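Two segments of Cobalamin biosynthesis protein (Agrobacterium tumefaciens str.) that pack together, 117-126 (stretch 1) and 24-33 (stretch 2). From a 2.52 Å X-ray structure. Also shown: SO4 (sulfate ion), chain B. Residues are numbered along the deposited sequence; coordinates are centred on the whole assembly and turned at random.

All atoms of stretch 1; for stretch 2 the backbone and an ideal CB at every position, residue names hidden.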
ATOM      1  N   ARG A 117      11.032  14.220 -12.685  1.00 45.81           N
ATOM      2  CA  ARG A 117      10.150  14.687 -11.618  1.00 47.95           C
ATOM      3  C   ARG A 117       9.119  15.663 -12.167  1.00 44.71           C
ATOM      4  O   ARG A 117       9.458  16.640 -12.835  1.00 42.21           O
ATOM      5  CB  ARG A 117      10.974  15.334 -10.501  1.00 52.22           C
ATOM      6  CG  ARG A 117      10.240  15.546  -9.175  1.00 60.62           C
ATOM      7  CD  ARG A 117       9.795  17.000  -8.975  1.00 67.10           C
ATOM      8  NE  ARG A 117      10.805  17.970  -9.398  1.00 68.67           N
ATOM      9  CZ  ARG A 117      10.871  19.230  -8.974  1.00 72.02           C
ATOM     10  NH1 ARG A 117       9.999  19.694  -8.091  1.00 71.90           N
ATOM     11  NH2 ARG A 117      11.828  20.030  -9.425  1.00 75.08           N
ATOM     12  N   LEU A 118       7.856  15.363 -11.898  1.00 42.78           N
ATOM     13  CA  LEU A 118       6.756  16.137 -12.435  1.00 39.39           C
ATOM     14  C   LEU A 118       5.949  16.764 -11.316  1.00 36.34           C
ATOM     15  O   LEU A 118       5.587  16.087 -10.363  1.00 40.75           O
ATOM     16  CB  LEU A 118       5.858  15.249 -13.296  1.00 38.32           C
ATOM     17  CG  LEU A 118       4.806  15.958 -14.148  1.00 39.67           C
ATOM     18  CD1 LEU A 118       5.402  16.485 -15.438  1.00 42.95           C
ATOM     19  CD2 LEU A 118       3.685  15.025 -14.446  1.00 35.82           C
ATOM     20  N   VAL A 119       5.695  18.063 -11.425  1.00 32.02           N
ATOM     21  CA  VAL A 119       4.763  18.746 -10.534  1.00 29.27           C
ATOM     22  C   VAL A 119       3.612  19.297 -11.378  1.00 31.71           C
ATOM     23  O   VAL A 119       3.844  19.970 -12.377  1.00 32.84           O
ATOM     24  CB  VAL A 119       5.442  19.882  -9.736  1.00 26.39           C
ATOM     25  CG1 VAL A 119       4.523  20.384  -8.642  1.00 25.48           C
ATOM     26  CG2 VAL A 119       6.735  19.407  -9.118  1.00 21.13           C
ATOM     27  N   VAL A 120       2.379  18.964 -10.999  1.00 33.14           N
ATOM     28  CA  VAL A 120       1.175  19.470 -11.667  1.00 35.93           C
ATOM     29  C   VAL A 120       0.304  20.165 -10.628  1.00 36.88           C
ATOM     30  O   VAL A 120      -0.340  19.504  -9.813  1.00 40.41           O
ATOM     31  CB  VAL A 120       0.341  18.342 -12.331  1.00 36.27           C
ATOM     32  CG1 VAL A 120      -0.777  18.933 -13.169  1.00 39.90           C
ATOM     33  CG2 VAL A 120       1.201  17.430 -13.182  1.00 34.47           C
ATOM     34  N   GLY A 121       0.268  21.492 -10.666  1.00 38.33           N
ATOM     35  CA  GLY A 121      -0.277  22.268  -9.553  1.00 40.45           C
ATOM     36  C   GLY A 121       0.758  22.194  -8.447  1.00 44.87           C
ATOM     37  O   GLY A 121       1.928  22.501  -8.675  1.00 48.03           O
ATOM     38  N   ASP A 122       0.346  21.774  -7.256  1.00 46.41           N
ATOM     39  CA  ASP A 122       1.315  21.432  -6.207  1.00 48.33           C
ATOM     40  C   ASP A 122       1.177  19.972  -5.750  1.00 43.93           C
ATOM     41  O   ASP A 122       1.205  19.657  -4.557  1.00 42.65           O
ATOM     42  CB  ASP A 122       1.302  22.439  -5.044  1.00 52.79           C
ATOM     43  CG  ASP A 122      -0.078  22.982  -4.751  1.00 59.94           C
ATOM     44  OD1 ASP A 122      -0.248  24.220  -4.779  1.00 58.64           O
ATOM     45  OD2 ASP A 122      -0.994  22.172  -4.498  1.00 72.36           O
ATOM     46  N   VAL A 123       1.025  19.096  -6.740  1.00 37.87           N
ATOM     47  CA  VAL A 123       1.075  17.656  -6.550  1.00 35.03           C
ATOM     48  C   VAL A 123       2.274  17.134  -7.339  1.00 32.89           C
ATOM     49  O   VAL A 123       2.362  17.332  -8.551  1.00 33.06           O
ATOM     50  CB  VAL A 123      -0.229  16.954  -7.030  1.00 33.51           C
ATOM     51  CG1 VAL A 123      -0.170  15.459  -6.768  1.00 34.50           C
ATOM     52  CG2 VAL A 123      -1.452  17.542  -6.348  1.00 32.13           C
ATOM     53  N   THR A 124       3.200  16.487  -6.638  1.00 31.81           N
ATOM     54  CA  THR A 124       4.377  15.880  -7.253  1.00 29.12           C
ATOM     55  C   THR A 124       4.090  14.438  -7.646  1.00 29.26           C
ATOM     56  O   THR A 124       3.502  13.683  -6.878  1.00 31.23           O
ATOM     57  CB  THR A 124       5.590  15.924  -6.313  1.00 28.27           C
ATOM     58  OG1 THR A 124       5.719  17.244  -5.775  1.00 42.31           O
ATOM     59  CG2 THR A 124       6.874  15.564  -7.049  1.00 28.83           C
ATOM     60  N   VAL A 125       4.496  14.073  -8.858  1.00 30.64           N
ATOM     61  CA  VAL A 125       4.303  12.733  -9.381  1.00 29.89           C
ATOM     62  C   VAL A 125       5.636  12.188  -9.876  1.00 32.56           C
ATOM     63  O   VAL A 125       6.270  12.791 -10.744  1.00 33.81           O
ATOM     64  CB  VAL A 125       3.291  12.716 -10.547  1.00 31.96           C
ATOM     65  CG1 VAL A 125       2.947  11.282 -10.937  1.00 32.76           C
ATOM     66  CG2 VAL A 125       2.019  13.493 -10.186  1.00 34.92           C
ATOM     67  N   ALA A 126       6.052  11.057  -9.306  1.00 31.92           N
ATOM     68  CA  ALA A 126       7.240  10.322  -9.751  1.00 29.61           C
ATOM     69  C   ALA A 126       6.823   8.980 -10.328  1.00 30.96           C
ATOM     70  O   ALA A 126       6.113   8.231  -9.675  1.00 35.70           O
ATOM     71  CB  ALA A 126       8.192  10.109  -8.601  1.00 22.89           C
ATOM     72  N   UNK A  24      -9.349  15.633  -6.553  1.00 59.27           N
ATOM     73  CA  UNK A  24      -9.383  15.939  -7.984  1.00 59.00           C
ATOM     74  C   UNK A  24      -8.092  16.581  -8.510  1.00 52.31           C
ATOM     75  O   UNK A  24      -7.795  16.480  -9.698  1.00 51.82           O
ATOM     76  CB  UNK A  24     -10.563  16.869  -8.275  1.00 59.00           C
ATOM     77  N   UNK A  25      -7.336  17.231  -7.626  1.00 45.60           N
ATOM     78  CA  UNK A  25      -6.027  17.779  -7.978  1.00 41.66           C
ATOM     79  C   UNK A  25      -5.016  16.659  -8.169  1.00 42.43           C
ATOM     80  O   UNK A  25      -4.219  16.690  -9.108  1.00 45.33           O
ATOM     81  CB  UNK A  25      -5.542  18.753  -6.903  1.00 41.66           C
ATOM     82  N   UNK A  26      -5.061  15.677  -7.270  1.00 40.15           N
ATOM     83  CA  UNK A  26      -4.231  14.480  -7.359  1.00 35.82           C
ATOM     84  C   UNK A  26      -4.563  13.695  -8.627  1.00 37.44           C
ATOM     85  O   UNK A  26      -3.658  13.273  -9.344  1.00 39.73           O
ATOM     86  CB  UNK A  26      -4.422  13.600  -6.122  1.00 35.82           C
ATOM     87  N   UNK A  27      -5.861  13.517  -8.893  1.00 37.53           N
ATOM     88  CA  UNK A  27      -6.351  12.771 -10.064  1.00 35.52           C
ATOM     89  C   UNK A  27      -5.876  13.410 -11.365  1.00 35.66           C
ATOM     90  O   UNK A  27      -5.343  12.722 -12.237  1.00 42.37           O
ATOM     91  CB  UNK A  27      -7.879  12.698 -10.050  1.00 35.52           C
ATOM     92  N   UNK A  28      -6.049  14.728 -11.465  1.00 33.70           N
ATOM     93  CA  UNK A  28      -5.570  15.521 -12.594  1.00 31.57           C
ATOM     94  C   UNK A  28      -4.073  15.357 -12.819  1.00 34.58           C
ATOM     95  O   UNK A  28      -3.633  15.193 -13.955  1.00 38.27           O
ATOM     96  CB  UNK A  28      -5.899  16.999 -12.374  1.00 31.57           C
ATOM     97  N   UNK A  29      -3.310  15.390 -11.728  1.00 33.40           N
ATOM     98  CA  UNK A  29      -1.858  15.241 -11.754  1.00 33.52           C
ATOM     99  C   UNK A  29      -1.384  13.873 -12.255  1.00 35.41           C
ATOM    100  O   UNK A  29      -0.365  13.782 -12.942  1.00 37.82           O
ATOM    101  CB  UNK A  29      -1.300  15.485 -10.350  1.00 33.52           C
ATOM    102  N   UNK A  30      -2.115  12.819 -11.898  1.00 36.01           N
ATOM    103  CA  UNK A  30      -1.767  11.463 -12.311  1.00 33.26           C
ATOM    104  C   UNK A  30      -2.079  11.271 -13.796  1.00 34.51           C
ATOM    105  O   UNK A  30      -1.245  10.776 -14.543  1.00 39.08           O
ATOM    106  CB  UNK A  30      -2.519  10.432 -11.467  1.00 33.26           C
ATOM    107  N   UNK A  31      -3.260  11.705 -14.226  1.00 36.34           N
ATOM    108  CA  UNK A  31      -3.653  11.588 -15.633  1.00 38.57           C
ATOM    109  C   UNK A  31      -2.823  12.461 -16.578  1.00 37.41           C
ATOM    110  O   UNK A  31      -2.611  12.090 -17.734  1.00 41.67           O
ATOM    111  CB  UNK A  31      -5.131  11.953 -15.781  1.00 38.57           C
ATOM    112  N   UNK A  32      -2.355  13.606 -16.083  1.00 36.55           N
ATOM    113  CA  UNK A  32      -1.448  14.467 -16.844  1.00 33.73           C
ATOM    114  C   UNK A  32      -0.075  13.820 -16.998  1.00 33.18           C
ATOM    115  O   UNK A  32       0.538  13.930 -18.053  1.00 34.43           O
ATOM    116  CB  UNK A  32      -1.311  15.831 -16.164  1.00 33.73           C
ATOM    117  N   UNK A  33       0.388  13.146 -15.945  1.00 33.00           N
ATOM    118  CA  UNK A  33       1.633  12.376 -15.966  1.00 31.62           C
ATOM    119  C   UNK A  33       1.570  11.237 -16.975  1.00 35.17           C
ATOM    120  O   UNK A  33       2.523  11.004 -17.722  1.00 36.94           O
ATOM    121  CB  UNK A  33       1.936  11.820 -14.573  1.00 31.62           C
TER
HETATM  122  S   SO4 B 201       8.914  15.401  -3.559  0.50 42.26           S
HETATM  123  O1  SO4 B 201       8.085  14.685  -2.595  0.50 36.93           O
HETATM  124  O2  SO4 B 201       9.168  14.563  -4.724  0.50 41.99           O
HETATM  125  O3  SO4 B 201       8.230  16.615  -3.989  0.50 43.05           O
HETATM  126  O4  SO4 B 201      10.184  15.758  -2.935  0.50 44.61           O

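Stretch 1 is a β-hairpin. L118 and V125 pair through their backbones (V125 N to L118 O, 2.7 Å), and V120 N donates a hydrogen bond to V123 O at 2.9 Å. The CA-to-CB bonds of L118, V120, V123 and V125 point toward stretch 2, and all four side chains are apolar. Stretch 2 is helical throughout. No hydrogen bond crosses between the two.

Position 24 has nothing of stretch 1 near its CB. Many residues would suit it. It is D24, which makes no contact here.

Position 25 points sideways. Its ideal CB lies 4.3 Å from V123 CG2. A small or medium side chain would suit. It is A25, whose O is also 4.0 Å from V123 CG2.

Position 26 also points sideways, with its ideal CB 4.7 Å from V123 CG1. A longer apolar chain could turn back to the valine. It is I26, with chi1 and chi2 both m. Its end comes nearer than its CB direction suggests, and CD1 rests 3.9 Å from V123 CG2.

Position 27 is out of reach, so stretch 1 sets no preference. It is I27.

Position 28 points sideways, with no atom of stretch 1 within 5.5 Å of its ideal CB. Several residues would do. It is A28.

Position 29 is the most hemmed in, with three valines near its CB. CA-to-CB points toward the hairpin. The ideal CB is already 3.8 Å from V123 CG1, 3.8 Å from V120 CB and 3.9 Å from V125 CG2. A small residue, alanine above all, fits best. It is A29. Its methyl touches all three valines and lets the helix backbone come close: A29 O is 3.7 Å from V125 CG2. It has the largest area of stretch 2 covered by stretch 1.

Position 30 points away, so this contact chooses little. It is V30.

Position 31 is out of reach and open to many residues. It is R31, which does not reach the hairpin.

Position 32 points toward stretch 1, but less tightly: V120 CG2 is 4.2 Å from the ideal CB and L118 CD2 5.3 Å. Small apolar residues suit it, with slightly more latitude than at 29. It is A32, packing its methyl on V120.

Position 33 points between L118 and V125. Its ideal CB is 3.7 Å from L118 CD2 and 3.8 Å from V125 CG1. A small apolar residue is again favoured. It is A33, with CB 3.6 Å from L118 CD2.

Stretch 2, residues 24-33: DAIIAAVRAA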
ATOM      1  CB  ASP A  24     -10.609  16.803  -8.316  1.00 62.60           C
ATOM      2  CG  ASP A  24     -10.906  17.837  -7.239  1.00 73.43           C
ATOM      3  OD1 ASP A  24     -10.221  18.887  -7.206  1.00 75.11           O
ATOM      4  OD2 ASP A  24     -11.826  17.595  -6.422  1.00 81.71           O
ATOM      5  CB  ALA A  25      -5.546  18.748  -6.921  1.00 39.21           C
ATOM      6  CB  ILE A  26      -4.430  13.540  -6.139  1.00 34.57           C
ATOM      7  CG1 ILE A  26      -4.605  14.309  -4.811  1.00 37.13           C
ATOM      8  CG2 ILE A  26      -3.344  12.472  -6.081  1.00 35.80           C
ATOM      9  CD1 ILE A  26      -3.366  14.942  -4.232  1.00 35.46           C
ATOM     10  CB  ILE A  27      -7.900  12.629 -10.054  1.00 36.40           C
ATOM     11  CG1 ILE A  27      -8.348  11.671  -8.949  1.00 34.45           C
ATOM     12  CG2 ILE A  27      -8.421  12.121 -11.403  1.00 40.62           C
ATOM     13  CD1 ILE A  27      -9.834  11.704  -8.660  1.00 35.29           C
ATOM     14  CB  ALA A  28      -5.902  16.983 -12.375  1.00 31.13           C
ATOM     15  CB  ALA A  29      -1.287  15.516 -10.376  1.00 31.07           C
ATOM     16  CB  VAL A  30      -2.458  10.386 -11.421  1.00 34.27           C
ATOM     17  CG1 VAL A  30      -2.177   8.974 -11.931  1.00 35.50           C
ATOM     18  CG2 VAL A  30      -1.994  10.501  -9.980  1.00 23.45           C
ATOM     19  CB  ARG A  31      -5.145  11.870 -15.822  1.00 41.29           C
ATOM     20  CG  ARG A  31      -6.066  10.775 -15.305  1.00 48.10           C
ATOM     21  CD  ARG A  31      -7.417  10.842 -15.999  1.00 61.09           C
ATOM     22  NE  ARG A  31      -8.511  10.392 -15.136  1.00 71.92           N
ATOM     23  CZ  ARG A  31      -8.938   9.133 -15.038  1.00 75.81           C
ATOM     24  NH1 ARG A  31      -8.369   8.164 -15.748  1.00 75.52           N
ATOM     25  NH2 ARG A  31      -9.944   8.845 -14.221  1.00 73.21           N
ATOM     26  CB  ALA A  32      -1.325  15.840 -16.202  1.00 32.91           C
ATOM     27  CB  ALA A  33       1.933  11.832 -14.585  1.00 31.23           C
TER
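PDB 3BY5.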